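Local coordinates for protein Niban 2 (Homo sapiens, PDB 7CTP) that may play a role in suppressing apoptosis and may promote melanoma cell invasion in vitro, and has cadherin-binding and transcription coactivator activity, at residues H317-I326 against T510-L521. Sequence-based numbering, arbitrary orientation.
Sequences HLASKIRAFI and TCKSELPRFQEL
L318 lies 6.5 Å from L521 and I326 7.8 Å from C511, CA to CA, so the residues that leave helix 464-511 and turn through the 3-10 segment 515-521 run antiparallel to residues 317-326 of helix 260-337, with no hydrogen bond between them. F325, its CG anti to the backbone N (chi1 166°), reaches across to the turn. Its CZ meets the carbonyl O of T510 at the ring edge, 3.6 Å away, and E514 CB. The guanidinium of R517 sits off-centre by the same ring in a cation-pi contact, R517 CZ to the F325 centroid 4.6 Å, while R517 NH1 holds E514 OE1 at 2.8 Å in a salt bridge that probably steadies the guanidinium. Replacing the F325 ring by an alanine is likely to open a gap beside E514 and F518 and leave R517 without its aromatic partner. F518 lies between I322 CG1, centred over one face 4.0 Å from the centroid, and R517 CG toward the rim of the opposite face. L318 CD1 packs on F518 CB, and I326 CD1 touches C511 SG. This mainly apolar contact, edged by the R517–E514 pair, joins helix 260-337 to the connection between helices 464-511 and 532-555 in the helical region of the crystallised part of Niban 2.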
loop_
_atom_site.group_PDB
_atom_site.type_symbol
_atom_site.label_atom_id
_atom_site.label_comp_id
_atom_site.label_asym_id
_atom_site.label_seq_id
_atom_site.Cartn_x
_atom_site.Cartn_y
_atom_site.Cartn_z
ATOM N N HIS A 317 5.742 21.952 -25.933
ATOM C CA HIS A 317 6.886 22.791 -26.278
ATOM C C HIS A 317 8.005 22.630 -25.257
ATOM O O HIS A 317 9.178 22.497 -25.622
ATOM C CB HIS A 317 6.463 24.254 -26.391
ATOM C CG HIS A 317 7.574 25.180 -26.783
ATOM N ND1 HIS A 317 8.108 26.113 -25.918
ATOM C CD2 HIS A 317 8.251 25.318 -27.948
ATOM C CE1 HIS A 317 9.067 26.783 -26.533
ATOM N NE2 HIS A 317 9.172 26.322 -27.766
ATOM N N LEU A 318 7.659 22.648 -23.966
ATOM C CA LEU A 318 8.654 22.389 -22.928
ATOM C C LEU A 318 9.288 21.017 -23.115
ATOM O O LEU A 318 10.515 20.871 -23.041
ATOM C CB LEU A 318 8.003 22.497 -21.550
ATOM C CG LEU A 318 8.816 22.115 -20.314
ATOM C CD1 LEU A 318 10.011 23.045 -20.131
ATOM C CD2 LEU A 318 7.898 22.138 -19.089
ATOM N N ALA A 319 8.463 20.001 -23.361
ATOM C CA ALA A 319 8.988 18.648 -23.522
ATOM C C ALA A 319 9.974 18.580 -24.679
ATOM O O ALA A 319 10.997 17.893 -24.594
ATOM C CB ALA A 319 7.843 17.656 -23.731
ATOM N N SER A 320 9.686 19.302 -25.766
ATOM C CA SER A 320 10.559 19.259 -26.934
ATOM C C SER A 320 11.940 19.799 -26.605
ATOM O O SER A 320 12.950 19.264 -27.076
ATOM C CB SER A 320 9.941 20.050 -28.087
ATOM O OG SER A 320 10.031 21.445 -27.825
ATOM N N LYS A 321 12.008 20.850 -25.780
ATOM C CA LYS A 321 13.291 21.427 -25.399
ATOM C C LYS A 321 14.037 20.518 -24.430
ATOM O O LYS A 321 15.271 20.429 -24.469
ATOM C CB LYS A 321 13.079 22.800 -24.770
ATOM C CG LYS A 321 12.413 23.802 -25.688
ATOM C CD LYS A 321 13.288 24.139 -26.887
ATOM C CE LYS A 321 12.690 25.310 -27.667
ATOM N NZ LYS A 321 12.726 25.074 -29.138
ATOM N N ILE A 322 13.306 19.852 -23.539
ATOM C CA ILE A 322 13.935 18.902 -22.624
ATOM C C ILE A 322 14.456 17.686 -23.391
ATOM O O ILE A 322 15.574 17.212 -23.147
ATOM C CB ILE A 322 12.939 18.503 -21.522
ATOM C CG1 ILE A 322 12.620 19.715 -20.640
ATOM C CG2 ILE A 322 13.477 17.336 -20.699
ATOM C CD1 ILE A 322 11.482 19.452 -19.652
ATOM N N ARG A 323 13.648 17.168 -24.323
ATOM C CA ARG A 323 14.059 16.052 -25.175
ATOM C C ARG A 323 15.369 16.357 -25.888
ATOM O O ARG A 323 16.315 15.558 -25.853
ATOM C CB ARG A 323 12.968 15.746 -26.200
ATOM C CG ARG A 323 11.929 14.758 -25.764
ATOM C CD ARG A 323 11.015 14.390 -26.921
ATOM N NE ARG A 323 9.606 14.455 -26.539
ATOM C CZ ARG A 323 8.762 15.409 -26.927
ATOM N NH1 ARG A 323 9.174 16.384 -27.726
ATOM N NH2 ARG A 323 7.500 15.379 -26.522
ATOM N N ALA A 324 15.438 17.518 -26.544
ATOM C CA ALA A 324 16.659 17.922 -27.236
ATOM C C ALA A 324 17.870 17.828 -26.322
ATOM O O ALA A 324 18.969 17.474 -26.765
ATOM C CB ALA A 324 16.511 19.346 -27.776
ATOM N N PHE A 325 17.676 18.106 -25.033
ATOM C CA PHE A 325 18.769 18.168 -24.072
ATOM C C PHE A 325 19.164 16.783 -23.561
ATOM O O PHE A 325 20.355 16.464 -23.472
ATOM C CB PHE A 325 18.356 19.090 -22.922
ATOM C CG PHE A 325 19.224 19.001 -21.699
ATOM C CD1 PHE A 325 20.538 19.434 -21.725
ATOM C CD2 PHE A 325 18.703 18.527 -20.502
ATOM C CE1 PHE A 325 21.326 19.364 -20.588
ATOM C CE2 PHE A 325 19.486 18.456 -19.364
ATOM C CZ PHE A 325 20.800 18.874 -19.409
ATOM N N ILE A 326 18.189 15.936 -23.242
ATOM C CA ILE A 326 18.465 14.728 -22.476
ATOM C C ILE A 326 18.218 13.433 -23.246
ATOM O O ILE A 326 18.723 12.380 -22.820
ATOM C CB ILE A 326 17.661 14.720 -21.158
ATOM C CG1 ILE A 326 18.329 13.790 -20.145
ATOM C CG2 ILE A 326 16.243 14.245 -21.414
ATOM C CD1 ILE A 326 19.800 14.104 -19.941
ATOM N N THR A 510 23.706 15.050 -14.924
ATOM C CA THR A 510 23.511 15.820 -16.145
ATOM C C THR A 510 22.455 16.900 -15.952
ATOM O O THR A 510 22.637 18.045 -16.381
ATOM C CB THR A 510 23.124 14.887 -17.296
ATOM O OG1 THR A 510 24.189 13.953 -17.536
ATOM C CG2 THR A 510 22.865 15.677 -18.567
ATOM N N CYS A 511 21.357 16.562 -15.275
ATOM C CA CYS A 511 20.117 17.335 -15.350
ATOM C C CYS A 511 19.855 18.264 -14.174
ATOM O O CYS A 511 19.303 19.350 -14.379
ATOM C CB CYS A 511 18.913 16.399 -15.475
ATOM S SG CYS A 511 18.869 15.468 -16.974
ATOM N N LYS A 512 20.178 17.850 -12.943
ATOM C CA LYS A 512 19.612 18.533 -11.780
ATOM C C LYS A 512 20.020 19.999 -11.740
ATOM O O LYS A 512 19.235 20.858 -11.320
ATOM C CB LYS A 512 20.011 17.829 -10.481
ATOM C CG LYS A 512 19.320 18.434 -9.250
ATOM C CD LYS A 512 19.303 17.506 -8.032
ATOM C CE LYS A 512 20.397 16.450 -8.075
ATOM N NZ LYS A 512 20.078 15.265 -7.213
ATOM N N SER A 513 21.234 20.306 -12.196
ATOM C CA SER A 513 21.675 21.696 -12.220
ATOM C C SER A 513 21.070 22.463 -13.388
ATOM O O SER A 513 20.955 23.693 -13.329
ATOM C CB SER A 513 23.198 21.762 -12.292
ATOM O OG SER A 513 23.660 21.178 -13.499
ATOM N N GLU A 514 20.670 21.762 -14.446
ATOM C CA GLU A 514 20.299 22.384 -15.712
ATOM C C GLU A 514 18.799 22.586 -15.882
ATOM O O GLU A 514 18.387 23.548 -16.538
ATOM C CB GLU A 514 20.814 21.534 -16.876
ATOM C CG GLU A 514 22.328 21.482 -16.995
ATOM C CD GLU A 514 22.951 22.859 -17.093
ATOM O OE1 GLU A 514 22.470 23.675 -17.908
ATOM O OE2 GLU A 514 23.922 23.122 -16.351
ATOM N N LEU A 515 17.986 21.698 -15.309
ATOM C CA LEU A 515 16.536 21.777 -15.479
ATOM C C LEU A 515 15.925 23.128 -15.119
ATOM O O LEU A 515 15.013 23.570 -15.845
ATOM C CB LEU A 515 15.865 20.666 -14.659
ATOM C CG LEU A 515 16.046 19.240 -15.165
ATOM C CD1 LEU A 515 15.366 18.272 -14.209
ATOM C CD2 LEU A 515 15.489 19.099 -16.575
ATOM N N PRO A 516 16.330 23.821 -14.047
ATOM C CA PRO A 516 15.679 25.104 -13.738
ATOM C C PRO A 516 15.762 26.123 -14.862
ATOM O O PRO A 516 14.924 27.035 -14.914
ATOM C CB PRO A 516 16.427 25.583 -12.486
ATOM C CG PRO A 516 16.859 24.314 -11.826
ATOM C CD PRO A 516 17.236 23.408 -12.954
ATOM N N ARG A 517 16.724 25.990 -15.776
ATOM C CA ARG A 517 16.817 26.928 -16.891
ATOM C C ARG A 517 15.608 26.842 -17.814
ATOM O O ARG A 517 15.337 27.798 -18.550
ATOM C CB ARG A 517 18.116 26.687 -17.673
ATOM C CG ARG A 517 17.978 25.769 -18.883
ATOM C CD ARG A 517 19.326 25.199 -19.339
ATOM N NE ARG A 517 19.204 24.482 -20.609
ATOM C CZ ARG A 517 20.039 23.537 -21.032
ATOM N NH1 ARG A 517 21.078 23.172 -20.288
ATOM N NH2 ARG A 517 19.835 22.955 -22.206
ATOM N N PHE A 518 14.861 25.735 -17.772
ATOM C CA PHE A 518 13.669 25.576 -18.596
ATOM C C PHE A 518 12.426 26.216 -17.989
ATOM O O PHE A 518 11.383 26.216 -18.648
ATOM C CB PHE A 518 13.357 24.095 -18.838
ATOM C CG PHE A 518 14.402 23.355 -19.644
ATOM C CD1 PHE A 518 14.487 23.516 -21.017
ATOM C CD2 PHE A 518 15.274 22.473 -19.024
ATOM C CE1 PHE A 518 15.435 22.824 -21.760
ATOM C CE2 PHE A 518 16.226 21.780 -19.760
ATOM C CZ PHE A 518 16.306 21.958 -21.129
ATOM N N GLN A 519 12.496 26.715 -16.749
ATOM C CA GLN A 519 11.311 27.294 -16.121
ATOM C C GLN A 519 10.764 28.449 -16.942
ATOM O O GLN A 519 9.545 28.641 -17.021
ATOM C CB GLN A 519 11.621 27.773 -14.709
ATOM C CG GLN A 519 10.384 28.304 -13.977
ATOM C CD GLN A 519 9.404 27.208 -13.646
ATOM O OE1 GLN A 519 9.801 26.109 -13.254
ATOM N NE2 GLN A 519 8.111 27.495 -13.796
ATOM N N GLU A 520 11.654 29.227 -17.561
ATOM C CA GLU A 520 11.255 30.438 -18.269
ATOM C C GLU A 520 10.354 30.160 -19.463
ATOM O O GLU A 520 9.762 31.102 -19.998
ATOM C CB GLU A 520 12.505 31.200 -18.715
ATOM C CG GLU A 520 13.388 30.412 -19.665
ATOM C CD GLU A 520 14.559 31.222 -20.186
ATOM O OE1 GLU A 520 15.253 30.732 -21.104
ATOM O OE2 GLU A 520 14.786 32.338 -19.671
ATOM N N LEU A 521 10.222 28.899 -19.878
ATOM C CA LEU A 521 9.353 28.516 -20.985
ATOM C C LEU A 521 7.903 28.302 -20.570
ATOM O O LEU A 521 7.046 28.130 -21.445
ATOM C CB LEU A 521 9.862 27.231 -21.630
ATOM C CG LEU A 521 11.319 27.194 -22.084
ATOM C CD1 LEU A 521 11.674 25.795 -22.573
ATOM C CD2 LEU A 521 11.580 28.237 -23.174
#